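Local structure of D-alanyl-D-alanine carboxypeptidase (Streptococcus pneumoniae R6, 1XP4) at residues Ile39-Lys44 and Val102-Ser107; Leu96-Leu101 and Leu188-Lys193; Val141-Gly146 and Glu164-Ser169; Ser234-Thr239 and Ile247-Asn252. The protein probably removes the terminal D-alanine from peptidoglycan precursor peptides as a serine-type D-Ala-D-Ala carboxypeptidase in peptidoglycan synthesis. All coordinates share one frame; numbering follows the deposited sequence.

Contact 1: Ile39-Lys44 and Val102-Ser107. With SO4 (sulfate ion), chain E.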
loop_
_atom_site.group_PDB
_atom_site.type_symbol
_atom_site.label_atom_id
_atom_site.label_comp_id
_atom_site.label_asym_id
_atom_site.label_seq_id
_atom_site.Cartn_x
_atom_site.Cartn_y
_atom_site.Cartn_z
ATOM N N ILE A 39 -5.824 -1.950 -14.160
ATOM C CA ILE A 39 -5.689 -2.507 -12.812
ATOM C C ILE A 39 -7.029 -2.829 -12.164
ATOM O O ILE A 39 -7.091 -3.228 -11.000
ATOM C CB ILE A 39 -4.923 -1.543 -11.893
ATOM C CG1 ILE A 39 -5.623 -0.182 -11.879
ATOM C CG2 ILE A 39 -3.477 -1.409 -12.372
ATOM C CD1 ILE A 39 -5.048 0.793 -10.887
ATOM N N ALA A 40 -8.098 -2.657 -12.936
ATOM C CA ALA A 40 -9.449 -2.919 -12.467
ATOM C C ALA A 40 -9.646 -2.364 -11.065
ATOM O O ALA A 40 -9.117 -1.298 -10.740
ATOM C CB ALA A 40 -9.737 -4.411 -12.495
ATOM N N SER A 41 -10.395 -3.100 -10.244
ATOM C CA SER A 41 -10.725 -2.709 -8.868
ATOM C C SER A 41 -9.576 -2.352 -7.940
ATOM O O SER A 41 -9.816 -1.901 -6.821
ATOM C CB SER A 41 -11.574 -3.793 -8.188
ATOM O OG SER A 41 -12.934 -3.711 -8.574
ATOM N N ILE A 42 -8.337 -2.569 -8.367
ATOM C CA ILE A 42 -7.212 -2.210 -7.517
ATOM C C ILE A 42 -7.291 -0.693 -7.379
ATOM O O ILE A 42 -6.745 -0.099 -6.453
ATOM C CB ILE A 42 -5.866 -2.646 -8.148
ATOM C CG1 ILE A 42 -5.742 -4.174 -8.079
ATOM C CG2 ILE A 42 -4.700 -2.011 -7.416
ATOM C CD1 ILE A 42 -4.453 -4.717 -8.672
ATOM N N THR A 43 -8.024 -0.084 -8.299
ATOM C CA THR A 43 -8.229 1.357 -8.329
ATOM C C THR A 43 -8.762 1.904 -7.003
ATOM O O THR A 43 -8.382 2.993 -6.560
ATOM C CB THR A 43 -9.229 1.733 -9.457
ATOM O OG1 THR A 43 -8.662 1.403 -10.734
ATOM C CG2 THR A 43 -9.559 3.219 -9.415
ATOM N N LYS A 44 -9.645 1.141 -6.374
ATOM C CA LYS A 44 -10.252 1.548 -5.119
ATOM C C LYS A 44 -9.271 1.880 -3.988
ATOM O O LYS A 44 -9.675 2.395 -2.947
ATOM C CB LYS A 44 -11.241 0.474 -4.671
ATOM C CG LYS A 44 -12.375 0.247 -5.665
ATOM C CD LYS A 44 -13.367 -0.789 -5.158
ATOM C CE LYS A 44 -14.600 -0.895 -6.056
ATOM N NZ LYS A 44 -14.304 -1.504 -7.383
ATOM N N VAL A 102 -13.776 -4.835 1.141
ATOM C CA VAL A 102 -14.031 -6.258 1.316
ATOM C C VAL A 102 -14.752 -6.938 0.153
ATOM O O VAL A 102 -14.394 -8.051 -0.239
ATOM C CB VAL A 102 -14.843 -6.503 2.601
ATOM C CG1 VAL A 102 -15.121 -7.988 2.763
ATOM C CG2 VAL A 102 -14.081 -5.957 3.802
ATOM N N SER A 103 -15.760 -6.271 -0.400
ATOM C CA SER A 103 -16.533 -6.845 -1.493
ATOM C C SER A 103 -16.339 -6.150 -2.842
ATOM O O SER A 103 -16.919 -6.556 -3.852
ATOM C CB SER A 103 -18.007 -6.823 -1.118
ATOM O OG SER A 103 -18.177 -7.363 0.177
ATOM N N SER A 104 -15.531 -5.101 -2.857
ATOM C CA SER A 104 -15.272 -4.367 -4.083
ATOM C C SER A 104 -16.561 -3.776 -4.666
ATOM O O SER A 104 -16.683 -3.600 -5.883
ATOM C CB SER A 104 -14.600 -5.288 -5.110
ATOM O OG SER A 104 -14.064 -4.544 -6.199
ATOM N N ALA A 105 -17.520 -3.470 -3.799
ATOM C CA ALA A 105 -18.784 -2.873 -4.236
ATOM C C ALA A 105 -18.514 -1.520 -4.901
ATOM O O ALA A 105 -18.007 -0.594 -4.258
ATOM C CB ALA A 105 -19.706 -2.685 -3.042
ATOM N N ASN A 106 -18.862 -1.400 -6.179
ATOM C CA ASN A 106 -18.627 -0.152 -6.908
ATOM C C ASN A 106 -19.515 1.009 -6.455
ATOM O O ASN A 106 -19.072 2.159 -6.428
ATOM C CB ASN A 106 -18.785 -0.377 -8.416
ATOM C CG ASN A 106 -17.757 -1.352 -8.969
ATOM O OD1 ASN A 106 -16.551 -1.129 -8.848
ATOM N ND2 ASN A 106 -18.229 -2.438 -9.579
ATOM N N SER A 107 -20.763 0.720 -6.104
ATOM C CA SER A 107 -21.648 1.776 -5.642
ATOM C C SER A 107 -21.171 2.305 -4.302
ATOM O O SER A 107 -21.467 3.439 -3.936
ATOM C CB SER A 107 -23.076 1.274 -5.543
ATOM O OG SER A 107 -23.616 1.151 -6.848
HETATM S S SO4 E . -12.983 -8.156 -8.018
HETATM O O1 SO4 E . -14.163 -8.945 -7.605
HETATM O O2 SO4 E . -12.399 -7.489 -6.841
HETATM O O3 SO4 E . -11.968 -9.038 -8.629
HETATM O O4 SO4 E . -13.419 -7.131 -8.989
#

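Contact 2: Leu96-Leu101 and Leu188-Lys193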
loop_
_atom_site.group_PDB
_atom_site.type_symbol
_atom_site.label_atom_id
_atom_site.label_comp_id
_atom_site.label_asym_id
_atom_site.label_seq_id
_atom_site.Cartn_x
_atom_site.Cartn_y
_atom_site.Cartn_z
ATOM N N LEU A 96 -19.738 1.792 3.821
ATOM C CA LEU A 96 -19.316 1.799 2.425
ATOM C C LEU A 96 -17.843 1.420 2.314
ATOM O O LEU A 96 -17.441 0.681 1.414
ATOM C CB LEU A 96 -19.553 3.174 1.813
ATOM C CG LEU A 96 -21.020 3.594 1.772
ATOM C CD1 LEU A 96 -21.123 5.010 1.235
ATOM C CD2 LEU A 96 -21.809 2.617 0.904
ATOM N N LEU A 97 -17.040 1.927 3.238
ATOM C CA LEU A 97 -15.620 1.627 3.252
ATOM C C LEU A 97 -15.425 0.117 3.353
ATOM O O LEU A 97 -14.613 -0.472 2.638
ATOM C CB LEU A 97 -14.962 2.302 4.449
ATOM C CG LEU A 97 -13.775 3.209 4.153
ATOM C CD1 LEU A 97 -13.238 3.741 5.475
ATOM C CD2 LEU A 97 -12.704 2.444 3.394
ATOM N N GLU A 98 -16.173 -0.502 4.251
ATOM C CA GLU A 98 -16.082 -1.935 4.445
ATOM C C GLU A 98 -16.562 -2.623 3.167
ATOM O O GLU A 98 -15.916 -3.547 2.676
ATOM C CB GLU A 98 -16.943 -2.351 5.645
ATOM C CG GLU A 98 -16.494 -3.628 6.342
ATOM C CD GLU A 98 -16.232 -3.422 7.827
ATOM O OE1 GLU A 98 -15.505 -2.471 8.182
ATOM O OE2 GLU A 98 -16.744 -4.215 8.644
ATOM N N ALA A 99 -17.687 -2.160 2.623
ATOM C CA ALA A 99 -18.239 -2.735 1.397
ATOM C C ALA A 99 -17.267 -2.580 0.219
ATOM O O ALA A 99 -17.135 -3.483 -0.612
ATOM C CB ALA A 99 -19.568 -2.082 1.070
ATOM N N THR A 100 -16.583 -1.440 0.158
ATOM C CA THR A 100 -15.628 -1.172 -0.911
ATOM C C THR A 100 -14.403 -2.088 -0.871
ATOM O O THR A 100 -14.092 -2.767 -1.848
ATOM C CB THR A 100 -15.128 0.301 -0.868
ATOM O OG1 THR A 100 -16.201 1.184 -1.210
ATOM C CG2 THR A 100 -14.000 0.520 -1.852
ATOM N N LEU A 101 -13.712 -2.108 0.261
ATOM C CA LEU A 101 -12.503 -2.906 0.389
ATOM C C LEU A 101 -12.699 -4.411 0.495
ATOM O O LEU A 101 -11.886 -5.180 -0.011
ATOM C CB LEU A 101 -11.696 -2.412 1.586
ATOM C CG LEU A 101 -11.125 -0.999 1.443
ATOM C CD1 LEU A 101 -10.565 -0.521 2.767
ATOM C CD2 LEU A 101 -10.051 -1.005 0.376
ATOM N N LEU A 188 -5.800 -1.809 7.197
ATOM C CA LEU A 188 -5.562 -3.234 7.307
ATOM C C LEU A 188 -6.605 -3.910 8.193
ATOM O O LEU A 188 -6.910 -5.080 8.003
ATOM C CB LEU A 188 -4.153 -3.502 7.842
ATOM C CG LEU A 188 -2.995 -3.180 6.883
ATOM C CD1 LEU A 188 -1.671 -3.512 7.563
ATOM C CD2 LEU A 188 -3.138 -3.975 5.581
ATOM N N GLU A 189 -7.155 -3.184 9.160
ATOM C CA GLU A 189 -8.176 -3.769 10.027
ATOM C C GLU A 189 -9.443 -4.073 9.231
ATOM O O GLU A 189 -10.349 -4.729 9.721
ATOM C CB GLU A 189 -8.509 -2.834 11.194
ATOM C CG GLU A 189 -7.381 -2.686 12.202
ATOM C CD GLU A 189 -6.847 -4.029 12.682
ATOM O OE1 GLU A 189 -7.593 -4.776 13.355
ATOM O OE2 GLU A 189 -5.674 -4.339 12.378
ATOM N N ILE A 190 -9.507 -3.596 7.999
ATOM C CA ILE A 190 -10.673 -3.866 7.181
ATOM C C ILE A 190 -10.336 -4.981 6.188
ATOM O O ILE A 190 -10.919 -6.058 6.256
ATOM C CB ILE A 190 -11.138 -2.602 6.410
ATOM C CG1 ILE A 190 -11.525 -1.495 7.395
ATOM C CG2 ILE A 190 -12.325 -2.949 5.521
ATOM C CD1 ILE A 190 -11.840 -0.182 6.747
ATOM N N THR A 191 -9.379 -4.727 5.292
ATOM C CA THR A 191 -8.966 -5.700 4.271
ATOM C C THR A 191 -8.738 -7.089 4.874
ATOM O O THR A 191 -8.974 -8.122 4.241
ATOM C CB THR A 191 -7.666 -5.230 3.544
ATOM O OG1 THR A 191 -6.594 -5.111 4.489
ATOM C CG2 THR A 191 -7.885 -3.880 2.872
ATOM N N LYS A 192 -8.284 -7.079 6.117
ATOM C CA LYS A 192 -8.003 -8.265 6.910
ATOM C C LYS A 192 -9.239 -9.178 7.037
ATOM O O LYS A 192 -9.156 -10.382 6.824
ATOM C CB LYS A 192 -7.549 -7.786 8.295
ATOM C CG LYS A 192 -6.965 -8.797 9.250
ATOM C CD LYS A 192 -6.636 -8.074 10.560
ATOM C CE LYS A 192 -5.863 -8.946 11.555
ATOM N NZ LYS A 192 -4.469 -9.245 11.124
ATOM N N LYS A 193 -10.385 -8.598 7.380
ATOM C CA LYS A 193 -11.613 -9.365 7.557
ATOM C C LYS A 193 -12.024 -10.258 6.391
ATOM O O LYS A 193 -12.178 -9.794 5.264
ATOM C CB LYS A 193 -12.771 -8.420 7.856
ATOM C CG LYS A 193 -12.580 -7.557 9.065
ATOM C CD LYS A 193 -13.758 -6.623 9.227
ATOM C CE LYS A 193 -13.572 -5.712 10.425
ATOM N NZ LYS A 193 -14.684 -4.741 10.508
#

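Contact 3: Val141-Gly146 and Glu164-Ser169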
loop_
_atom_site.group_PDB
_atom_site.type_symbol
_atom_site.label_atom_id
_atom_site.label_comp_id
_atom_site.label_asym_id
_atom_site.label_seq_id
_atom_site.Cartn_x
_atom_site.Cartn_y
_atom_site.Cartn_z
ATOM N N VAL A 141 -6.483 7.953 -15.025
ATOM C CA VAL A 141 -7.638 7.745 -14.165
ATOM C C VAL A 141 -8.869 8.448 -14.703
ATOM O O VAL A 141 -8.889 9.669 -14.860
ATOM C CB VAL A 141 -7.374 8.256 -12.721
ATOM C CG1 VAL A 141 -8.567 7.919 -11.815
ATOM C CG2 VAL A 141 -6.085 7.645 -12.175
ATOM N N VAL A 142 -9.902 7.665 -14.975
ATOM C CA VAL A 142 -11.148 8.206 -15.486
ATOM C C VAL A 142 -12.312 7.964 -14.518
ATOM O O VAL A 142 -13.331 8.660 -14.583
ATOM C CB VAL A 142 -11.475 7.612 -16.871
ATOM C CG1 VAL A 142 -10.431 8.082 -17.871
ATOM C CG2 VAL A 142 -11.518 6.073 -16.806
ATOM N N ASN A 143 -12.168 6.977 -13.632
ATOM C CA ASN A 143 -13.208 6.699 -12.647
ATOM C C ASN A 143 -12.643 6.230 -11.322
ATOM O O ASN A 143 -11.457 5.927 -11.211
ATOM C CB ASN A 143 -14.249 5.693 -13.171
ATOM C CG ASN A 143 -13.632 4.455 -13.790
ATOM O OD1 ASN A 143 -12.927 3.693 -13.133
ATOM N ND2 ASN A 143 -13.912 4.243 -15.069
ATOM N N THR A 144 -13.507 6.177 -10.318
ATOM C CA THR A 144 -13.108 5.790 -8.978
ATOM C C THR A 144 -13.268 4.323 -8.667
ATOM O O THR A 144 -12.878 3.882 -7.595
ATOM C CB THR A 144 -13.934 6.533 -7.939
ATOM O OG1 THR A 144 -15.293 6.085 -8.014
ATOM C CG2 THR A 144 -13.896 8.016 -8.202
ATOM N N THR A 145 -13.837 3.561 -9.589
ATOM C CA THR A 145 -14.079 2.146 -9.336
ATOM C C THR A 145 -13.099 1.168 -9.955
ATOM O O THR A 145 -12.643 0.242 -9.294
ATOM C CB THR A 145 -15.495 1.756 -9.786
ATOM O OG1 THR A 145 -15.625 1.994 -11.190
ATOM C CG2 THR A 145 -16.532 2.593 -9.058
ATOM N N GLY A 146 -12.774 1.366 -11.224
ATOM C CA GLY A 146 -11.861 0.454 -11.881
ATOM C C GLY A 146 -12.607 -0.266 -12.984
ATOM O O GLY A 146 -12.018 -1.016 -13.761
ATOM N N GLU A 164 -12.604 3.203 -22.061
ATOM C CA GLU A 164 -11.393 3.505 -21.300
ATOM C C GLU A 164 -11.392 2.802 -19.959
ATOM O O GLU A 164 -12.445 2.534 -19.383
ATOM C CB GLU A 164 -11.267 5.004 -21.021
ATOM C CG GLU A 164 -10.694 5.836 -22.136
ATOM C CD GLU A 164 -9.745 6.886 -21.605
ATOM O OE1 GLU A 164 -8.688 6.492 -21.074
ATOM O OE2 GLU A 164 -10.046 8.095 -21.703
ATOM N N GLU A 165 -10.197 2.522 -19.460
ATOM C CA GLU A 165 -10.031 1.884 -18.161
ATOM C C GLU A 165 -8.883 2.578 -17.439
ATOM O O GLU A 165 -7.978 3.104 -18.082
ATOM C CB GLU A 165 -9.721 0.393 -18.327
ATOM C CG GLU A 165 -10.920 -0.442 -18.697
ATOM C CD GLU A 165 -10.747 -1.899 -18.319
ATOM O OE1 GLU A 165 -10.217 -2.155 -17.211
ATOM O OE2 GLU A 165 -11.157 -2.780 -19.112
ATOM N N ASN A 166 -8.916 2.602 -16.111
ATOM C CA ASN A 166 -7.826 3.244 -15.382
ATOM C C ASN A 166 -6.562 2.447 -15.655
ATOM O O ASN A 166 -6.628 1.229 -15.838
ATOM C CB ASN A 166 -8.086 3.258 -13.872
ATOM C CG ASN A 166 -9.334 4.021 -13.499
ATOM O OD1 ASN A 166 -9.771 4.917 -14.220
ATOM N ND2 ASN A 166 -9.906 3.680 -12.355
ATOM N N LYS A 167 -5.417 3.125 -15.682
ATOM C CA LYS A 167 -4.150 2.443 -15.927
ATOM C C LYS A 167 -3.027 2.887 -14.989
ATOM O O LYS A 167 -2.788 4.082 -14.812
ATOM C CB LYS A 167 -3.708 2.664 -17.372
ATOM C CG LYS A 167 -4.726 2.239 -18.401
ATOM C CD LYS A 167 -4.155 1.188 -19.339
ATOM C CE LYS A 167 -3.013 1.735 -20.180
ATOM N NZ LYS A 167 -3.467 2.319 -21.468
ATOM N N LEU A 168 -2.347 1.913 -14.392
ATOM C CA LEU A 168 -1.221 2.168 -13.501
ATOM C C LEU A 168 -0.230 1.034 -13.666
ATOM O O LEU A 168 -0.618 -0.091 -13.984
ATOM C CB LEU A 168 -1.658 2.220 -12.035
ATOM C CG LEU A 168 -2.078 3.574 -11.461
ATOM C CD1 LEU A 168 -3.570 3.783 -11.612
ATOM C CD2 LEU A 168 -1.709 3.617 -9.992
ATOM N N SER A 169 1.052 1.318 -13.462
ATOM C CA SER A 169 2.055 0.268 -13.576
ATOM C C SER A 169 2.118 -0.455 -12.228
ATOM O O SER A 169 1.649 0.078 -11.220
ATOM C CB SER A 169 3.422 0.867 -13.934
ATOM O OG SER A 169 3.991 1.575 -12.847
#

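Contact 4: Ser234-Thr239 and Ile247-Asn252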
loop_
_atom_site.group_PDB
_atom_site.type_symbol
_atom_site.label_atom_id
_atom_site.label_comp_id
_atom_site.label_asym_id
_atom_site.label_seq_id
_atom_site.Cartn_x
_atom_site.Cartn_y
_atom_site.Cartn_z
ATOM N N SER A 234 -5.944 -9.956 -11.253
ATOM C CA SER A 234 -4.974 -9.151 -10.525
ATOM C C SER A 234 -5.245 -9.063 -9.031
ATOM O O SER A 234 -6.392 -9.134 -8.580
ATOM C CB SER A 234 -4.932 -7.745 -11.125
ATOM O OG SER A 234 -4.629 -7.813 -12.506
ATOM N N PHE A 235 -4.169 -8.880 -8.272
ATOM C CA PHE A 235 -4.265 -8.798 -6.830
ATOM C C PHE A 235 -3.086 -8.107 -6.154
ATOM O O PHE A 235 -1.923 -8.416 -6.422
ATOM C CB PHE A 235 -4.418 -10.211 -6.267
ATOM C CG PHE A 235 -4.342 -10.283 -4.774
ATOM C CD1 PHE A 235 -5.300 -9.653 -3.986
ATOM C CD2 PHE A 235 -3.319 -10.993 -4.158
ATOM C CE1 PHE A 235 -5.242 -9.733 -2.598
ATOM C CE2 PHE A 235 -3.247 -11.083 -2.776
ATOM C CZ PHE A 235 -4.213 -10.450 -1.988
ATOM N N VAL A 236 -3.399 -7.160 -5.278
ATOM C CA VAL A 236 -2.369 -6.472 -4.526
ATOM C C VAL A 236 -2.485 -7.118 -3.160
ATOM O O VAL A 236 -3.557 -7.089 -2.552
ATOM C CB VAL A 236 -2.637 -4.950 -4.372
ATOM C CG1 VAL A 236 -1.514 -4.318 -3.567
ATOM C CG2 VAL A 236 -2.730 -4.280 -5.732
ATOM N N GLY A 237 -1.399 -7.724 -2.692
ATOM C CA GLY A 237 -1.432 -8.361 -1.393
ATOM C C GLY A 237 -0.322 -7.888 -0.480
ATOM O O GLY A 237 0.777 -7.590 -0.935
ATOM N N THR A 238 -0.612 -7.790 0.813
ATOM C CA THR A 238 0.405 -7.392 1.779
ATOM C C THR A 238 0.452 -8.497 2.830
ATOM O O THR A 238 -0.560 -9.136 3.119
ATOM C CB THR A 238 0.083 -6.033 2.452
ATOM O OG1 THR A 238 1.167 -5.667 3.318
ATOM C CG2 THR A 238 -1.197 -6.121 3.268
ATOM N N THR A 239 1.627 -8.732 3.396
ATOM C CA THR A 239 1.761 -9.791 4.379
ATOM C C THR A 239 2.992 -9.598 5.238
ATOM O O THR A 239 3.912 -8.868 4.871
ATOM C CB THR A 239 1.888 -11.156 3.686
ATOM O OG1 THR A 239 1.801 -12.201 4.658
ATOM C CG2 THR A 239 3.232 -11.265 2.987
ATOM N N ILE A 247 4.790 -5.986 0.225
ATOM C CA ILE A 247 3.663 -5.538 -0.570
ATOM C C ILE A 247 3.846 -6.214 -1.910
ATOM O O ILE A 247 4.911 -6.150 -2.515
ATOM C CB ILE A 247 3.631 -4.026 -0.762
ATOM C CG1 ILE A 247 3.430 -3.338 0.590
ATOM C CG2 ILE A 247 2.490 -3.667 -1.714
ATOM C CD1 ILE A 247 3.161 -1.851 0.484
ATOM N N THR A 248 2.788 -6.877 -2.353
ATOM C CA THR A 248 2.783 -7.639 -3.590
ATOM C C THR A 248 1.794 -7.106 -4.618
ATOM O O THR A 248 0.639 -6.811 -4.297
ATOM C CB THR A 248 2.459 -9.123 -3.266
ATOM O OG1 THR A 248 3.678 -9.810 -2.969
ATOM C CG2 THR A 248 1.741 -9.813 -4.418
ATOM N N VAL A 249 2.260 -6.986 -5.856
ATOM C CA VAL A 249 1.361 -6.600 -6.910
ATOM C C VAL A 249 1.495 -7.569 -8.075
ATOM O O VAL A 249 2.499 -7.671 -8.733
ATOM C CB VAL A 249 1.770 -5.199 -7.316
ATOM C CG1 VAL A 249 0.815 -4.667 -8.350
ATOM C CG2 VAL A 249 1.764 -4.280 -6.100
ATOM N N VAL A 250 0.451 -8.388 -8.283
ATOM C CA VAL A 250 0.417 -9.309 -9.414
ATOM C C VAL A 250 -0.725 -8.853 -10.363
ATOM O O VAL A 250 -1.885 -9.021 -10.051
ATOM C CB VAL A 250 0.090 -10.710 -8.840
ATOM C CG1 VAL A 250 -0.532 -11.627 -9.905
ATOM C CG2 VAL A 250 1.298 -11.415 -8.259
ATOM N N LEU A 251 -0.407 -8.256 -11.553
ATOM C CA LEU A 251 -1.547 -7.848 -12.424
ATOM C C LEU A 251 -1.456 -8.239 -13.888
ATOM O O LEU A 251 -1.502 -7.398 -14.774
ATOM C CB LEU A 251 -1.775 -6.336 -12.465
ATOM C CG LEU A 251 -0.824 -5.481 -11.660
ATOM C CD1 LEU A 251 -0.115 -4.452 -12.523
ATOM C CD2 LEU A 251 -1.588 -4.673 -10.635
ATOM N N ASN A 252 -1.244 -9.531 -14.110
ATOM C CA ASN A 252 -2.149 -10.154 -15.019
ATOM C C ASN A 252 -1.887 -11.642 -15.024
ATOM O O ASN A 252 -1.098 -12.165 -15.803
ATOM C CB ASN A 252 -1.871 -9.606 -16.390
ATOM C CG ASN A 252 -3.100 -9.849 -17.207
ATOM O OD1 ASN A 252 -3.431 -9.075 -18.122
ATOM N ND2 ASN A 252 -3.847 -10.876 -16.818
#

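Contact 1: Ile39-Lys44 and Val102-Ser107
Hydrogen bonding carries nearly all of this contact, and most of it converges on the ammonium group of K44. Its NZ donates to OD1 of N106 at 2.7 Å, approaching from above the plane of that side-chain carbonyl, 33° out of it. Within its own segment NZ also donates to OG of S41 at 2.9 Å, while its bond to OG of S104, at 3.3 Å, is weak. The lysine chain runs straight through chi3 and bends only at chi4 (70°), which turns its tip between the two serines and the asparagine; the K44 and N106 chains cross at about a right angle. The two serine hydroxyls face one another tip to tip, OG of S41 lying 2.8 Å from OG of S104. S104 reaches this place because its OG stands anti to the backbone N (chi1 -167°) on a residue of positive phi, just where helix 93-103 ends.

This is the SxxK and SxN arrangement of penicillin-recognising serine enzymes: S41 is the predicted acyl-ester serine, K44 the predicted proton acceptor and S104 a further predicted catalytic residue. T145 O is another acceptor for K44 NZ, and K224 NZ makes a weak hydrogen bond to S104 OG. Two lysines so close together would be expected to lower each other's proton affinity.

Beyond these bonds, the methylene end of the lysine passes along backbone and amide oxygens, with CE 3.4 Å from S104 O. A sulfate, probably from the crystallisation liquor, sits beside the serines and is hydrogen-bonded to T225 and T227.

Contact 2: Leu96-Leu101 and Leu188-Lys193
The backbone of helix 93-103 comes close to the short helix 188-191 at two points, E98 opposite I190 with CA atoms 6.4 Å apart and L101 opposite T191 at 5.9 Å. I190 carries most of the packing. Its CB points toward the first helix, and CG2, anti to the backbone N, meets both CB of L101 and CA of E98 at 4.0 Å, so the methyl rests on the helix backbone as much as on a side chain. The L101 and I190 chains cross at about a right angle. The other branch, extended with CG1 anti to the carbonyl carbon, carries CD1 to 4.3 Å from CD2 of L97. CG2 of T191 adds a lighter touch on CB of L101, while its hydroxyl is turned to the backbone carbonyl of D221.

At one edge of this apolar patch lies the charged pair. K193, extended beyond CG, crosses the E98 chain nearly perpendicularly and places NZ 2.8 Å from OE2 of E98, a salt bridge that is also a hydrogen bond, although the position of this oxygen is less certain and the exact length carries little weight. E98 has CG anti to the backbone N (chi1 -154°) and bends at chi2, which swings its carboxylate over to the lysine.

Helix 44-57 packs against the same surface, V48 touching L97 and L101 while Y52 meets I190; the contact thus belongs to the helical core next to the active site. Chemically, the contact is mainly apolar: the glutamate charge, on a buried residue, is met at the margin by a partly exposed lysine, which probably offsets the cost of placing a carboxylate there.

Contact 3: Val141-Gly146 and Glu164-Ser169
N166 has CG anti to the carbonyl carbon (chi1 -61°), which sends its amide across to the backbone of 141-146, while N143 holds its own CG in the crowded position between N and carbonyl carbon (chi1 49°). The latter makes an Asx motif: OD1 of N143 accepts from the backbone N of G146, 3.0 Å away and three residues on. One asparagine thus braces its own loop from within and the other ties that loop to the segment leading into strand 167-168.

Both ends of the N166 amide are used. OD1 accepts two backbone N-H groups, from V142 N at 2.9 Å in a nearly straight bond whose donor stands above the carbonyl plane, and from N143 N at 3.2 Å, in plane on a lone pair. ND2 in turn donates to O of N143 at 3.0 Å and is also hydrogen-bonded to OG1 of T43, so the buried amide is gripped on each side and links the loop to the turn bearing the predicted catalytic S41 and K44.

Beside this polar centre, CG2 of V142 lies against OD1 of N166, and CG1 of V142 meets the carboxylate of E164, whose OE2 is bonded to K161 N. G146 takes a positive phi at which a side chain would be jammed against the preceding carbonyl. T144 O accepts from T47 on helix 44-57. The two asparagine amide planes stand 47° apart, with CA of G146 3.8 Å from ND2 of N166.

Contact 4: Ser234-Thr239 and Ile247-Asn252
Four backbone hydrogen bonds make the first shell of this antiparallel hairpin. F235 and V250 form one hydrogen-bonded pair, F235 N to V250 O at 2.9 Å and V250 N to F235 O at 3.0 Å, the latter almost straight at 177°. G237 and T248 form the next: G237 N meets a lone pair of T248 O in the carbonyl plane, whereas T248 N approaches G237 O nearly along its C=O axis, 2.6 Å away. Between them, at the non-hydrogen-bonded pair V236 and V249, CA of V236 makes a CA-H...O contact with T248 O.

V236 and V249 point to one face of the sheet side by side, CG1 of V236 lying 4.1 Å from CG2 of V249, with I247 beyond. On the other face the F235 ring, with CG anti to the backbone N (chi1 172°), folds over G237, whose N lies 3.8 Å above the ring plane near its rim; a CB on this glycine would clash with F235 CE2.

Farther out, helix 170-183 covers the V236 and V249 face through V173, and I42, next to the predicted nucleophile S41, also packs on V236. Helix 262-277 lies on the other side, where F264 meets F235 edge to face. Backbone bonds of V236 with L223 and K224 join the hairpin to strand 220-228 of the five-stranded sheet. The backbone bonds thus fix the register, while the faces are largely apolar but include threonines, T238 OG1 being hydrogen-bonded to R245 NE.

In the fold
Contact 1 is the hub: its centre lies 11 Å from those of contacts 2 and 3 and 14 Å from that of contact 4, and it touches all three. It shares helix 93-103 with contact 2, where A105 N probably bonds to A99 O. Contacts 2 and 4 meet through L188, which packs on T238 of the hairpin. Contacts 2 and 3 are farthest apart, with centres about 20 Å apart and no touch. Along the chain the segments of contacts 1 and 2 alternate, contact 3 falls between the two segments of contact 2, and contact 4 follows. Helices, loops and five antiparallel strands of the carboxypeptidase domain thus converge on the predicted catalytic site.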